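Local coordinates for prolyl endopeptidase (Myxococcus xanthus, PDB 2BKL), which probably hydrolyses oligopeptides on the carboxyl side of proline, and also of alanine, as a serine peptidase of the S9A family, at residues T228-F242 / I245-P259. Numbering follows the deposited sequence.
With ZAH (N-[(benzyloxy)carbonyl]-L-alanyl-L-proline), chain C.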
loop_
_atom_site.group_PDB
_atom_site.type_symbol
_atom_site.label_atom_id
_atom_site.label_comp_id
_atom_site.label_asym_id
_atom_site.label_seq_id
_atom_site.Cartn_x
_atom_site.Cartn_y
_atom_site.Cartn_z
ATOM N N THR A 228 6.451 -13.028 -10.774
ATOM C CA THR A 228 5.067 -13.370 -10.468
ATOM C C THR A 228 4.809 -13.452 -8.986
ATOM O O THR A 228 5.723 -13.547 -8.184
ATOM C CB THR A 228 4.683 -14.714 -11.072
ATOM O OG1 THR A 228 5.448 -15.760 -10.437
ATOM C CG2 THR A 228 5.003 -14.757 -12.562
ATOM N N PHE A 229 3.520 -13.456 -8.642
ATOM C CA PHE A 229 3.038 -13.911 -7.347
ATOM C C PHE A 229 2.150 -15.139 -7.537
ATOM O O PHE A 229 1.430 -15.254 -8.518
ATOM C CB PHE A 229 2.225 -12.849 -6.615
ATOM C CG PHE A 229 2.975 -11.572 -6.328
ATOM C CD1 PHE A 229 3.013 -10.532 -7.262
ATOM C CD2 PHE A 229 3.633 -11.406 -5.124
ATOM C CE1 PHE A 229 3.712 -9.347 -6.973
ATOM C CE2 PHE A 229 4.333 -10.226 -4.842
ATOM C CZ PHE A 229 4.357 -9.205 -5.752
ATOM N N LEU A 230 2.138 -16.026 -6.561
ATOM C CA LEU A 230 1.212 -17.150 -6.570
ATOM C C LEU A 230 0.284 -16.984 -5.378
ATOM O O LEU A 230 0.743 -16.833 -4.256
ATOM C CB LEU A 230 1.996 -18.454 -6.452
ATOM C CG LEU A 230 1.215 -19.743 -6.673
ATOM C CD1 LEU A 230 0.859 -19.931 -8.144
ATOM C CD2 LEU A 230 2.029 -20.927 -6.170
ATOM N N GLN A 231 -1.021 -17.006 -5.613
ATOM C CA GLN A 231 -1.982 -16.810 -4.535
ATOM C C GLN A 231 -3.124 -17.788 -4.653
ATOM O O GLN A 231 -3.524 -18.164 -5.751
ATOM C CB GLN A 231 -2.531 -15.383 -4.611
ATOM C CG GLN A 231 -3.153 -14.863 -3.326
ATOM C CD GLN A 231 -3.626 -13.429 -3.464
ATOM O OE1 GLN A 231 -2.977 -12.606 -4.143
ATOM N NE2 GLN A 231 -4.771 -13.118 -2.842
ATOM N N SER A 232 -3.638 -18.241 -3.515
ATOM C CA SER A 232 -4.783 -19.164 -3.510
ATOM C C SER A 232 -6.012 -18.514 -2.879
ATOM O O SER A 232 -5.915 -17.522 -2.159
ATOM C CB SER A 232 -4.443 -20.477 -2.813
ATOM O OG SER A 232 -4.279 -20.314 -1.418
ATOM N N ASP A 233 -7.173 -19.101 -3.171
ATOM C CA ASP A 233 -8.407 -18.742 -2.470
ATOM C C ASP A 233 -9.319 -19.956 -2.440
ATOM O O ASP A 233 -9.129 -20.889 -3.211
ATOM C CB ASP A 233 -9.099 -17.574 -3.169
ATOM C CG ASP A 233 -10.025 -16.768 -2.244
ATOM O OD1 ASP A 233 -10.100 -17.079 -1.024
ATOM O OD2 ASP A 233 -10.733 -15.809 -2.665
ATOM N N LEU A 234 -10.287 -19.947 -1.543
ATOM C CA LEU A 234 -11.168 -21.094 -1.312
ATOM C C LEU A 234 -12.589 -20.577 -1.155
ATOM O O LEU A 234 -12.823 -19.625 -0.432
ATOM C CB LEU A 234 -10.758 -21.869 -0.047
ATOM C CG LEU A 234 -11.545 -23.160 0.212
ATOM C CD1 LEU A 234 -11.233 -24.249 -0.816
ATOM C CD2 LEU A 234 -11.299 -23.693 1.637
ATOM N N SER A 235 -13.542 -21.219 -1.827
ATOM C CA SER A 235 -14.933 -20.844 -1.661
ATOM C C SER A 235 -15.412 -21.197 -0.258
ATOM O O SER A 235 -14.860 -22.054 0.409
ATOM C CB SER A 235 -15.814 -21.546 -2.721
ATOM O OG SER A 235 -15.819 -22.946 -2.557
ATOM N N ARG A 236 -16.438 -20.484 0.185
ATOM C CA ARG A 236 -17.072 -20.761 1.483
ATOM C C ARG A 236 -17.491 -22.191 1.717
ATOM O O ARG A 236 -17.301 -22.726 2.810
ATOM C CB ARG A 236 -18.304 -19.889 1.648
ATOM C CG ARG A 236 -18.001 -18.563 2.171
ATOM C CD ARG A 236 -17.438 -18.537 3.597
ATOM N NE ARG A 236 -18.258 -19.129 4.662
ATOM C CZ ARG A 236 -19.405 -18.617 5.109
ATOM N NH1 ARG A 236 -19.923 -17.531 4.538
ATOM N NH2 ARG A 236 -20.061 -19.186 6.120
ATOM N N ASP A 237 -18.060 -22.841 0.712
ATOM C CA ASP A 237 -18.490 -24.226 0.861
ATOM C C ASP A 237 -17.348 -25.236 0.771
ATOM O O ASP A 237 -17.559 -26.449 0.879
ATOM C CB ASP A 237 -19.622 -24.572 -0.141
ATOM C CG ASP A 237 -19.242 -24.352 -1.619
ATOM O OD1 ASP A 237 -18.038 -24.325 -1.984
ATOM O OD2 ASP A 237 -20.129 -24.214 -2.494
ATOM N N GLY A 238 -16.117 -24.738 0.552
ATOM C CA GLY A 238 -14.962 -25.608 0.456
ATOM C C GLY A 238 -14.861 -26.397 -0.841
ATOM O O GLY A 238 -13.959 -27.203 -1.020
ATOM N N LYS A 239 -15.774 -26.152 -1.770
ATOM C CA LYS A 239 -15.874 -27.006 -2.943
ATOM C C LYS A 239 -15.016 -26.536 -4.110
ATOM O O LYS A 239 -14.757 -27.303 -5.025
ATOM C CB LYS A 239 -17.332 -27.144 -3.400
ATOM C CG LYS A 239 -18.196 -27.992 -2.457
ATOM C CD LYS A 239 -17.733 -29.449 -2.367
ATOM C CE LYS A 239 -18.696 -30.326 -1.552
ATOM N NZ LYS A 239 -18.030 -30.860 -0.313
ATOM N N TYR A 240 -14.566 -25.285 -4.071
ATOM C CA TYR A 240 -13.785 -24.723 -5.170
ATOM C C TYR A 240 -12.535 -24.066 -4.624
ATOM O O TYR A 240 -12.572 -23.101 -3.858
ATOM C CB TYR A 240 -14.631 -23.753 -6.017
ATOM C CG TYR A 240 -15.920 -24.362 -6.538
ATOM C CD1 TYR A 240 -15.924 -25.164 -7.677
ATOM C CD2 TYR A 240 -17.126 -24.154 -5.877
ATOM C CE1 TYR A 240 -17.077 -25.735 -8.131
ATOM C CE2 TYR A 240 -18.299 -24.722 -6.341
ATOM C CZ TYR A 240 -18.250 -25.517 -7.464
ATOM O OH TYR A 240 -19.407 -26.129 -7.966
ATOM N N LEU A 241 -11.415 -24.620 -5.043
ATOM C CA LEU A 241 -10.097 -24.072 -4.767
ATOM C C LEU A 241 -9.538 -23.363 -5.999
ATOM O O LEU A 241 -9.507 -23.911 -7.078
ATOM C CB LEU A 241 -9.176 -25.206 -4.335
ATOM C CG LEU A 241 -7.705 -24.877 -4.141
ATOM C CD1 LEU A 241 -7.503 -23.975 -2.951
ATOM C CD2 LEU A 241 -6.947 -26.185 -3.999
ATOM N N PHE A 242 -9.112 -22.116 -5.818
ATOM C CA PHE A 242 -8.544 -21.291 -6.881
ATOM C C PHE A 242 -7.063 -20.987 -6.620
ATOM O O PHE A 242 -6.651 -20.757 -5.472
ATOM C CB PHE A 242 -9.287 -19.956 -6.969
ATOM C CG PHE A 242 -10.716 -20.101 -7.327
ATOM C CD1 PHE A 242 -11.085 -20.298 -8.635
ATOM C CD2 PHE A 242 -11.681 -20.062 -6.351
ATOM C CE1 PHE A 242 -12.427 -20.467 -8.972
ATOM C CE2 PHE A 242 -13.005 -20.244 -6.658
ATOM C CZ PHE A 242 -13.374 -20.453 -7.976
ATOM N N ILE A 245 -1.980 -17.031 -10.791
ATOM C CA ILE A 245 -0.622 -16.626 -11.136
ATOM C C ILE A 245 -0.718 -15.162 -11.551
ATOM O O ILE A 245 -1.290 -14.848 -12.607
ATOM C CB ILE A 245 -0.027 -17.513 -12.251
ATOM C CG1 ILE A 245 0.009 -18.991 -11.806
ATOM C CG2 ILE A 245 1.359 -16.990 -12.605
ATOM C CD1 ILE A 245 0.476 -19.932 -12.879
ATOM N N LEU A 246 -0.218 -14.285 -10.691
ATOM C CA LEU A 246 -0.320 -12.849 -10.873
ATOM C C LEU A 246 0.946 -12.358 -11.585
ATOM O O LEU A 246 2.049 -12.541 -11.086
ATOM C CB LEU A 246 -0.461 -12.143 -9.528
ATOM C CG LEU A 246 -1.633 -12.623 -8.659
ATOM C CD1 LEU A 246 -1.651 -11.894 -7.298
ATOM C CD2 LEU A 246 -2.953 -12.389 -9.379
ATOM N N ARG A 247 0.802 -11.798 -12.780
ATOM C CA ARG A 247 1.910 -11.178 -13.488
ATOM C C ARG A 247 1.835 -9.672 -13.261
ATOM O O ARG A 247 1.224 -8.922 -14.031
ATOM C CB ARG A 247 1.887 -11.547 -14.960
ATOM C CG ARG A 247 2.337 -12.984 -15.168
ATOM C CD ARG A 247 2.489 -13.364 -16.631
ATOM N NE ARG A 247 1.170 -13.377 -17.209
ATOM C CZ ARG A 247 0.323 -14.378 -17.050
ATOM N NH1 ARG A 247 0.698 -15.448 -16.350
ATOM N NH2 ARG A 247 -0.901 -14.297 -17.573
ATOM N N GLY A 248 2.429 -9.238 -12.164
ATOM C CA GLY A 248 2.363 -7.864 -11.722
ATOM C C GLY A 248 0.924 -7.492 -11.433
ATOM O O GLY A 248 0.169 -8.261 -10.812
ATOM N N TRP A 249 0.568 -6.284 -11.854
ATOM C CA TRP A 249 -0.712 -5.670 -11.577
ATOM C C TRP A 249 -1.533 -5.515 -12.856
ATOM O O TRP A 249 -2.516 -4.781 -12.880
ATOM C CB TRP A 249 -0.451 -4.310 -10.885
ATOM C CG TRP A 249 -0.026 -4.471 -9.454
ATOM C CD1 TRP A 249 -0.815 -4.310 -8.350
ATOM C CD2 TRP A 249 1.252 -4.945 -8.949
ATOM N NE1 TRP A 249 -0.119 -4.602 -7.209
ATOM C CE2 TRP A 249 1.149 -4.992 -7.548
ATOM C CE3 TRP A 249 2.484 -5.261 -9.533
ATOM C CZ2 TRP A 249 2.203 -5.369 -6.727
ATOM C CZ3 TRP A 249 3.537 -5.673 -8.689
ATOM C CH2 TRP A 249 3.382 -5.706 -7.319
ATOM N N SER A 250 -1.167 -6.198 -13.941
ATOM C CA SER A 250 -1.863 -5.998 -15.228
ATOM C C SER A 250 -2.492 -7.213 -15.828
ATOM O O SER A 250 -3.377 -7.082 -16.678
ATOM C CB SER A 250 -0.901 -5.437 -16.269
ATOM O OG SER A 250 -0.236 -4.322 -15.708
ATOM N N GLU A 251 -2.040 -8.395 -15.435
ATOM C CA GLU A 251 -2.621 -9.611 -15.989
ATOM C C GLU A 251 -2.429 -10.765 -15.047
ATOM O O GLU A 251 -1.544 -10.734 -14.198
ATOM C CB GLU A 251 -2.100 -9.900 -17.412
ATOM C CG GLU A 251 -0.685 -10.382 -17.507
ATOM C CD GLU A 251 -0.261 -10.783 -18.928
ATOM O OE1 GLU A 251 -0.639 -10.144 -19.937
ATOM O OE2 GLU A 251 0.503 -11.753 -19.032
ATOM N N ASN A 252 -3.323 -11.722 -15.115
ATOM C CA ASN A 252 -3.174 -12.953 -14.339
ATOM C C ASN A 252 -3.881 -14.125 -14.984
ATOM O O ASN A 252 -4.723 -13.957 -15.853
ATOM C CB ASN A 252 -3.665 -12.775 -12.894
ATOM C CG ASN A 252 -5.162 -12.615 -12.787
ATOM O OD1 ASN A 252 -5.664 -11.494 -12.917
ATOM N ND2 ASN A 252 -5.872 -13.693 -12.465
ATOM N N ASP A 253 -3.495 -15.312 -14.539
ATOM C CA ASP A 253 -4.172 -16.553 -14.865
ATOM C C ASP A 253 -4.987 -16.997 -13.690
ATOM O O ASP A 253 -4.668 -16.685 -12.533
ATOM C CB ASP A 253 -3.158 -17.648 -15.151
ATOM C CG ASP A 253 -2.248 -17.323 -16.305
ATOM O OD1 ASP A 253 -2.648 -16.546 -17.202
ATOM O OD2 ASP A 253 -1.101 -17.820 -16.379
ATOM N N VAL A 254 -5.997 -17.824 -13.944
ATOM C CA VAL A 254 -6.776 -18.448 -12.887
ATOM C C VAL A 254 -6.918 -19.947 -13.157
ATOM O O VAL A 254 -7.374 -20.329 -14.232
ATOM C CB VAL A 254 -8.193 -17.831 -12.745
ATOM C CG1 VAL A 254 -8.916 -18.467 -11.564
ATOM C CG2 VAL A 254 -8.100 -16.326 -12.549
ATOM N N TYR A 255 -6.525 -20.748 -12.177
ATOM C CA TYR A 255 -6.731 -22.193 -12.155
ATOM C C TYR A 255 -7.684 -22.548 -11.028
ATOM O O TYR A 255 -7.789 -21.854 -10.020
ATOM C CB TYR A 255 -5.394 -22.910 -11.962
ATOM C CG TYR A 255 -4.450 -22.737 -13.144
ATOM C CD1 TYR A 255 -3.643 -21.603 -13.269
ATOM C CD2 TYR A 255 -4.375 -23.701 -14.141
ATOM C CE1 TYR A 255 -2.790 -21.451 -14.360
ATOM C CE2 TYR A 255 -3.512 -23.556 -15.223
ATOM C CZ TYR A 255 -2.737 -22.432 -15.336
ATOM O OH TYR A 255 -1.887 -22.293 -16.424
ATOM N N TRP A 256 -8.409 -23.656 -11.180
ATOM C CA TRP A 256 -9.269 -24.126 -10.121
ATOM C C TRP A 256 -9.418 -25.626 -10.141
ATOM O O TRP A 256 -9.127 -26.276 -11.135
ATOM C CB TRP A 256 -10.657 -23.491 -10.232
ATOM C CG TRP A 256 -11.468 -23.942 -11.411
ATOM C CD1 TRP A 256 -11.331 -23.540 -12.707
ATOM C CD2 TRP A 256 -12.578 -24.842 -11.390
ATOM N NE1 TRP A 256 -12.270 -24.159 -13.498
ATOM C CE2 TRP A 256 -13.051 -24.957 -12.710
ATOM C CE3 TRP A 256 -13.203 -25.584 -10.390
ATOM C CZ2 TRP A 256 -14.131 -25.773 -13.050
ATOM C CZ3 TRP A 256 -14.268 -26.391 -10.722
ATOM C CH2 TRP A 256 -14.726 -26.472 -12.042
ATOM N N LYS A 257 -9.848 -26.137 -9.005
ATOM C CA LYS A 257 -10.273 -27.519 -8.898
ATOM C C LYS A 257 -11.213 -27.677 -7.730
ATOM O O LYS A 257 -11.343 -26.798 -6.876
ATOM C CB LYS A 257 -9.096 -28.462 -8.744
ATOM C CG LYS A 257 -8.294 -28.363 -7.472
ATOM C CD LYS A 257 -7.042 -29.190 -7.703
ATOM C CE LYS A 257 -6.457 -29.752 -6.503
ATOM N NZ LYS A 257 -5.413 -30.706 -7.021
ATOM N N ARG A 258 -11.881 -28.826 -7.704
ATOM C CA ARG A 258 -12.559 -29.287 -6.503
ATOM C C ARG A 258 -11.471 -30.005 -5.699
ATOM O O ARG A 258 -10.714 -30.800 -6.240
ATOM C CB ARG A 258 -13.736 -30.232 -6.852
ATOM C CG ARG A 258 -14.817 -29.583 -7.748
ATOM C CD ARG A 258 -16.081 -30.452 -8.020
ATOM N NE ARG A 258 -16.969 -29.838 -9.026
ATOM C CZ ARG A 258 -16.772 -29.836 -10.353
ATOM N NH1 ARG A 258 -15.724 -30.440 -10.904
ATOM N NH2 ARG A 258 -17.640 -29.215 -11.149
ATOM N N PRO A 259 -11.303 -29.672 -4.423
ATOM C CA PRO A 259 -10.269 -30.329 -3.613
ATOM C C PRO A 259 -10.375 -31.851 -3.690
ATOM O O PRO A 259 -11.465 -32.381 -3.579
ATOM C CB PRO A 259 -10.565 -29.819 -2.194
ATOM C CG PRO A 259 -11.179 -28.479 -2.416
ATOM C CD PRO A 259 -11.997 -28.610 -3.678
HETATM C C1 ZAH C . 6.324 0.576 -2.887
HETATM O O2 ZAH C . 5.678 1.352 -3.870
HETATM C C3 ZAH C . 6.808 -0.793 -3.420
HETATM C C4 ZAH C . 7.862 -0.636 -4.519
HETATM C C5 ZAH C . 7.109 -0.628 -5.844
HETATM C C6 ZAH C . 5.810 -1.354 -5.612
HETATM N N7 ZAH C . 5.781 -1.551 -4.169
HETATM C C8 ZAH C . 4.841 -2.271 -3.561
HETATM O O9 ZAH C . 4.946 -2.448 -2.256
HETATM C C10 ZAH C . 3.831 -3.129 -4.355
HETATM C C11 ZAH C . 2.708 -2.150 -4.695
HETATM N N14 ZAH C . 3.287 -4.201 -3.559
HETATM C C15 ZAH C . 3.993 -5.271 -3.281
HETATM O O16 ZAH C . 5.186 -5.456 -3.784
HETATM O O17 ZAH C . 3.405 -6.266 -2.433
HETATM C C18 ZAH C . 4.312 -7.331 -2.049
HETATM C C19 ZAH C . 3.735 -8.197 -0.923
HETATM C C20 ZAH C . 2.594 -8.971 -1.172
HETATM C C21 ZAH C . 2.053 -9.755 -0.153
HETATM C C22 ZAH C . 2.665 -9.781 1.102
HETATM C C23 ZAH C . 3.818 -9.029 1.348
HETATM C C24 ZAH C . 4.350 -8.234 0.334
HETATM O O HOH W 1 -19.743 -27.953 -9.797
#
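Phe229 turns an edge of its ring toward the face of Trp249, an offset edge-to-face pair with planes at 81°. Followed outward, the phenylalanine first sets CB beside CB of Leu246, 4.0 Å away; CG then lies anti to the carbonyl carbon (chi1 -60°), which carries the ring past the strand to where CE1 meets Trp249 CH2 at 3.7 Å, while CE2 and CZ approach C18 of ZAH. A flat apolar ring suits this place, touching indole and ligand together. The broad indole of Trp249 can take that edge on its face and still bring CZ2 to 3.5 Å from ZAH N14. In the backbone, Phe229 and Leu246 form a hydrogen-bonded antiparallel pair, and Leu241 with Lys257 repeats it at the far end. Arg247 lays CG alongside Thr228 CG2 at 4.1 Å; its planar, three-nitrogen cation can meet two carboxylates at once. NH1 and NH2 grip Asp253 end-on from above the carboxylate plane, and NE reaches the anti lone pair of Glu251 OE2. A methionine here would probably leave Glu251 and Asp253 without the charge that joins them. Tyr240 and Trp256 lie side by side, their rings inclined obliquely. These two hairpins are three of the four strands of a beta-propeller blade, and the turn after Arg247 places Trp249 among the residues lining the prolyl oligopeptidase ligand pocket.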